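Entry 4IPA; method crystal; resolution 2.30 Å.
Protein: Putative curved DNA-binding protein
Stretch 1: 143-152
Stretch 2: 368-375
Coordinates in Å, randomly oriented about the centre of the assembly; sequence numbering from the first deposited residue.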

# COMPACT_ATOMS: atom_id res chain seq x y z
N PRO A 143 22.18 -15.77 1.17
CA PRO A 143 21.61 -16.35 -0.05
C PRO A 143 20.33 -15.63 -0.48
O PRO A 143 19.56 -15.18 0.37
N ASP A 144 20.11 -15.54 -1.79
CA ASP A 144 18.94 -14.85 -2.32
C ASP A 144 17.69 -15.73 -2.27
O ASP A 144 16.56 -15.23 -2.23
N VAL A 145 17.90 -17.04 -2.26
CA VAL A 145 16.82 -18.01 -2.38
C VAL A 145 15.80 -17.97 -1.24
O VAL A 145 16.15 -17.80 -0.07
N ILE A 146 14.53 -18.11 -1.60
CA ILE A 146 13.44 -18.20 -0.66
C ILE A 146 12.78 -19.55 -0.85
O ILE A 146 12.48 -19.95 -1.97
N GLU A 147 12.59 -20.27 0.24
CA GLU A 147 12.06 -21.62 0.13
C GLU A 147 10.98 -21.87 1.17
O GLU A 147 10.55 -20.94 1.87
N GLY A 148 10.54 -23.12 1.25
CA GLY A 148 9.54 -23.54 2.23
C GLY A 148 8.21 -22.83 2.03
O GLY A 148 7.87 -22.43 0.93
N ARG A 149 7.47 -22.67 3.12
CA ARG A 149 6.15 -22.05 3.03
C ARG A 149 6.31 -20.55 2.83
O ARG A 149 5.37 -19.87 2.41
N GLN A 150 7.50 -20.03 3.12
CA GLN A 150 7.78 -18.63 2.89
C GLN A 150 7.77 -18.31 1.40
O GLN A 150 7.33 -17.23 0.97
N ALA A 151 8.26 -19.25 0.61
CA ALA A 151 8.18 -19.12 -0.84
C ALA A 151 6.72 -19.12 -1.30
O ALA A 151 6.34 -18.36 -2.19
N ASP A 152 5.89 -19.96 -0.66
CA ASP A 152 4.47 -20.02 -1.00
C ASP A 152 3.76 -18.69 -0.71
O ASP A 152 2.95 -18.23 -1.51
N SER A 368 12.76 -16.62 -10.20
CA SER A 368 13.70 -17.74 -10.18
C SER A 368 14.18 -18.05 -8.77
O SER A 368 14.65 -19.16 -8.51
N LYS A 369 14.05 -17.09 -7.86
CA LYS A 369 14.56 -17.22 -6.49
C LYS A 369 13.61 -17.98 -5.54
O LYS A 369 13.99 -18.31 -4.41
N PHE A 370 12.38 -18.24 -6.00
CA PHE A 370 11.37 -18.90 -5.17
C PHE A 370 11.35 -20.41 -5.42
O PHE A 370 11.28 -20.85 -6.57
N LYS A 371 11.40 -21.19 -4.34
CA LYS A 371 11.51 -22.64 -4.44
C LYS A 371 10.33 -23.35 -3.79
O LYS A 371 10.17 -23.35 -2.56
N THR A 372 9.49 -23.97 -4.62
CA THR A 372 8.33 -24.67 -4.10
C THR A 372 7.77 -25.62 -5.15
O THR A 372 8.02 -25.44 -6.34
N ASP A 373 7.01 -26.61 -4.71
CA ASP A 373 6.35 -27.53 -5.63
C ASP A 373 4.98 -27.00 -6.01
O ASP A 373 4.42 -27.40 -7.03
N LYS A 374 4.44 -26.10 -5.19
CA LYS A 374 3.10 -25.58 -5.45
C LYS A 374 3.02 -24.72 -6.70
O LYS A 374 3.99 -24.06 -7.11
N LYS A 375 1.85 -24.75 -7.33
CA LYS A 375 1.64 -24.11 -8.61
C LYS A 375 0.16 -23.84 -8.77
O LYS A 375 -0.68 -24.61 -8.28

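The two stretches, more than two hundred residues apart in sequence, meet through a single beta bridge between Ile-146 and Phe-370 and bury 595 Å² between them. Two backbone hydrogen bonds fix the register. Ile-146 N donates to Lys-369 O at 2.9 Å in an almost straight line (177°), and Lys-371 N donates to Ile-146 O at 2.9 Å with a more bent angle (144°), so both polar backbone groups of Ile-146 are satisfied across the contact. Each acceptor also receives a CA-H...O contact: Val-145 CA lies 3.5 Å from Lys-369 O, and Phe-370 CA lies 3.5 Å from Ile-146 O.

Around this bridge most side chains leave the backbone sideways. Ile-146 (chi1 m, chi2 t) extends its CD1 to 3.3 Å from Phe-370 CE1, a tight apolar contact that meets the m-rotamer ring obliquely. Ala-151, on the helix that follows, points toward the second stretch; its CB sits 3.5 Å from Lys-371 O and 4.5 Å from Phe-370 CB. Val-145, in the t rotamer, places CG1 3.5 Å from Lys-371 CG and so packs on the aliphatic part of that lysine. The amine of Lys-371 turns back to its own stretch, where NZ donates to Ser-368 O at 2.8 Å.

Lys-369 has the largest area covered by the opposing stretch. From chi1 m its chain passes through off-rotamer chi2 and chi3 angles, bringing its end nearer the first stretch than the sideways CA-to-CB bond would suggest. Lys-369 NZ donates to the backbone acceptor Asp-144 O at 3.0 Å, and Lys-369 CE comes within 3.1 Å of Asp-144 CB, unusually short for two carbons. The carboxylate is less closely engaged: Asp-144 OD1 remains 4.3 Å from Lys-369 NZ, beyond a salt bridge.

At the other end of the contact, Asp-152 (chi1 m) is a buried acid with both carboxylate oxygens engaged. Asp-152 OD1 accepts from Thr-372 OG1 at 2.7 Å; the threonine, in the t rotamer and pointing toward the helix, also uses OG1 to accept from Lys-374 N at 3.0 Å. Asp-152 OD2 accepts from Arg-149 NH1 at 2.9 Å in a salt bridge within the first stretch, and forms a long one with Lys-374 NZ at 3.8 Å. Arg-149 (chi1 to chi3 m) starts away from the second stretch but its end comes nearer, whereas Lys-374 (chi1 m, then t throughout) starts toward the first. Both cations thus lie near the same carboxylate oxygen: Lys-374 NZ lies over one face of the Arg-149 guanidinium, 3.5 Å from Arg-149 NH1, with no hydrogen bond between these two donors. Both of these nitrogens have further hydrogen-bonding partners elsewhere in the structure.

Two waters complete the polar network. Water 1 links the backbones, donating to Gly-148 O at 2.7 Å and to Lys-371 O at 2.8 Å, thereby satisfying the carbonyl against which Ala-151 packs. Water 2 donates to Asp-152 OD2 at 2.8 Å and, weakly, to Thr-372 OG1 at 3.4 Å, bridging the same acid and hydroxyl that are already joined directly.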

# COMPACT_ATOMS: atom_id res chain seq x y z
CB PRO A 143 21.28 -17.79 0.36
CG PRO A 143 22.17 -18.08 1.52
CD PRO A 143 22.32 -16.77 2.25
CB ASP A 144 19.20 -14.40 -3.76
CG ASP A 144 20.11 -13.18 -3.82
OD1 ASP A 144 19.92 -12.26 -2.99
OD2 ASP A 144 21.00 -13.14 -4.70
CB VAL A 145 17.36 -19.44 -2.56
CG1 VAL A 145 16.25 -20.47 -2.38
CG2 VAL A 145 18.01 -19.58 -3.93
CB ILE A 146 12.44 -17.08 -0.89
CG1 ILE A 146 13.16 -15.74 -0.80
CG2 ILE A 146 11.32 -17.16 0.13
CD1 ILE A 146 12.53 -14.65 -1.62
CB GLU A 147 13.20 -22.64 0.26
CG GLU A 147 14.26 -22.24 1.27
CD GLU A 147 15.58 -22.99 1.11
OE1 GLU A 147 15.64 -23.97 0.33
OE2 GLU A 147 16.57 -22.60 1.77
CB ARG A 149 5.33 -22.37 4.27
CG ARG A 149 5.14 -23.85 4.50
CD ARG A 149 4.01 -24.40 3.65
NE ARG A 149 2.72 -23.93 4.14
CZ ARG A 149 1.84 -23.26 3.40
NH1 ARG A 149 2.12 -22.99 2.14
NH2 ARG A 149 0.69 -22.88 3.93
CB GLN A 150 9.11 -18.22 3.52
CG GLN A 150 9.44 -16.77 3.28
CD GLN A 150 9.72 -16.01 4.56
OE1 GLN A 150 8.85 -15.87 5.43
NE2 GLN A 150 10.96 -15.51 4.69
CB ALA A 151 8.98 -20.23 -1.53
CB ASP A 152 3.78 -21.14 -0.23
CG ASP A 152 4.23 -22.53 -0.66
OD1 ASP A 152 4.66 -22.68 -1.82
OD2 ASP A 152 4.13 -23.46 0.17
CB SER A 368 14.90 -17.49 -11.10
OG SER A 368 15.76 -16.50 -10.58
CB LYS A 369 14.89 -15.84 -5.90
CG LYS A 369 16.28 -15.28 -6.25
CD LYS A 369 16.28 -13.73 -6.36
CE LYS A 369 16.78 -12.98 -5.09
NZ LYS A 369 15.81 -12.88 -3.93
CB PHE A 370 9.97 -18.30 -5.43
CG PHE A 370 9.88 -16.84 -5.09
CD1 PHE A 370 9.84 -16.43 -3.78
CD2 PHE A 370 9.85 -15.89 -6.09
CE1 PHE A 370 9.77 -15.07 -3.45
CE2 PHE A 370 9.78 -14.54 -5.78
CZ PHE A 370 9.75 -14.13 -4.45
CB LYS A 371 12.82 -23.12 -3.80
CG LYS A 371 14.08 -22.44 -4.35
CD LYS A 371 14.41 -22.92 -5.76
CE LYS A 371 15.75 -22.38 -6.26
NZ LYS A 371 15.70 -20.92 -6.56
CB THR A 372 7.21 -23.70 -3.65
OG1 THR A 372 6.07 -24.46 -3.25
CG2 THR A 372 6.78 -22.78 -4.80
CB ASP A 373 6.25 -28.93 -5.02
CG ASP A 373 7.61 -29.59 -4.84
OD1 ASP A 373 8.49 -29.36 -5.71
OD2 ASP A 373 7.80 -30.31 -3.83
CB LYS A 374 2.56 -24.85 -4.22
CG LYS A 374 2.77 -25.68 -2.97
CD LYS A 374 1.80 -25.35 -1.87
CE LYS A 374 2.05 -26.31 -0.72
NZ LYS A 374 1.30 -25.95 0.51
CB LYS A 375 2.12 -25.05 -9.73
CG LYS A 375 2.40 -24.35 -11.04
CD LYS A 375 2.92 -25.32 -12.10
CE LYS A 375 3.35 -24.56 -13.36
NZ LYS A 375 3.76 -25.48 -14.46
O HOH W 1 8.59 -24.50 -0.59
O HOH W 2 6.10 -25.40 0.03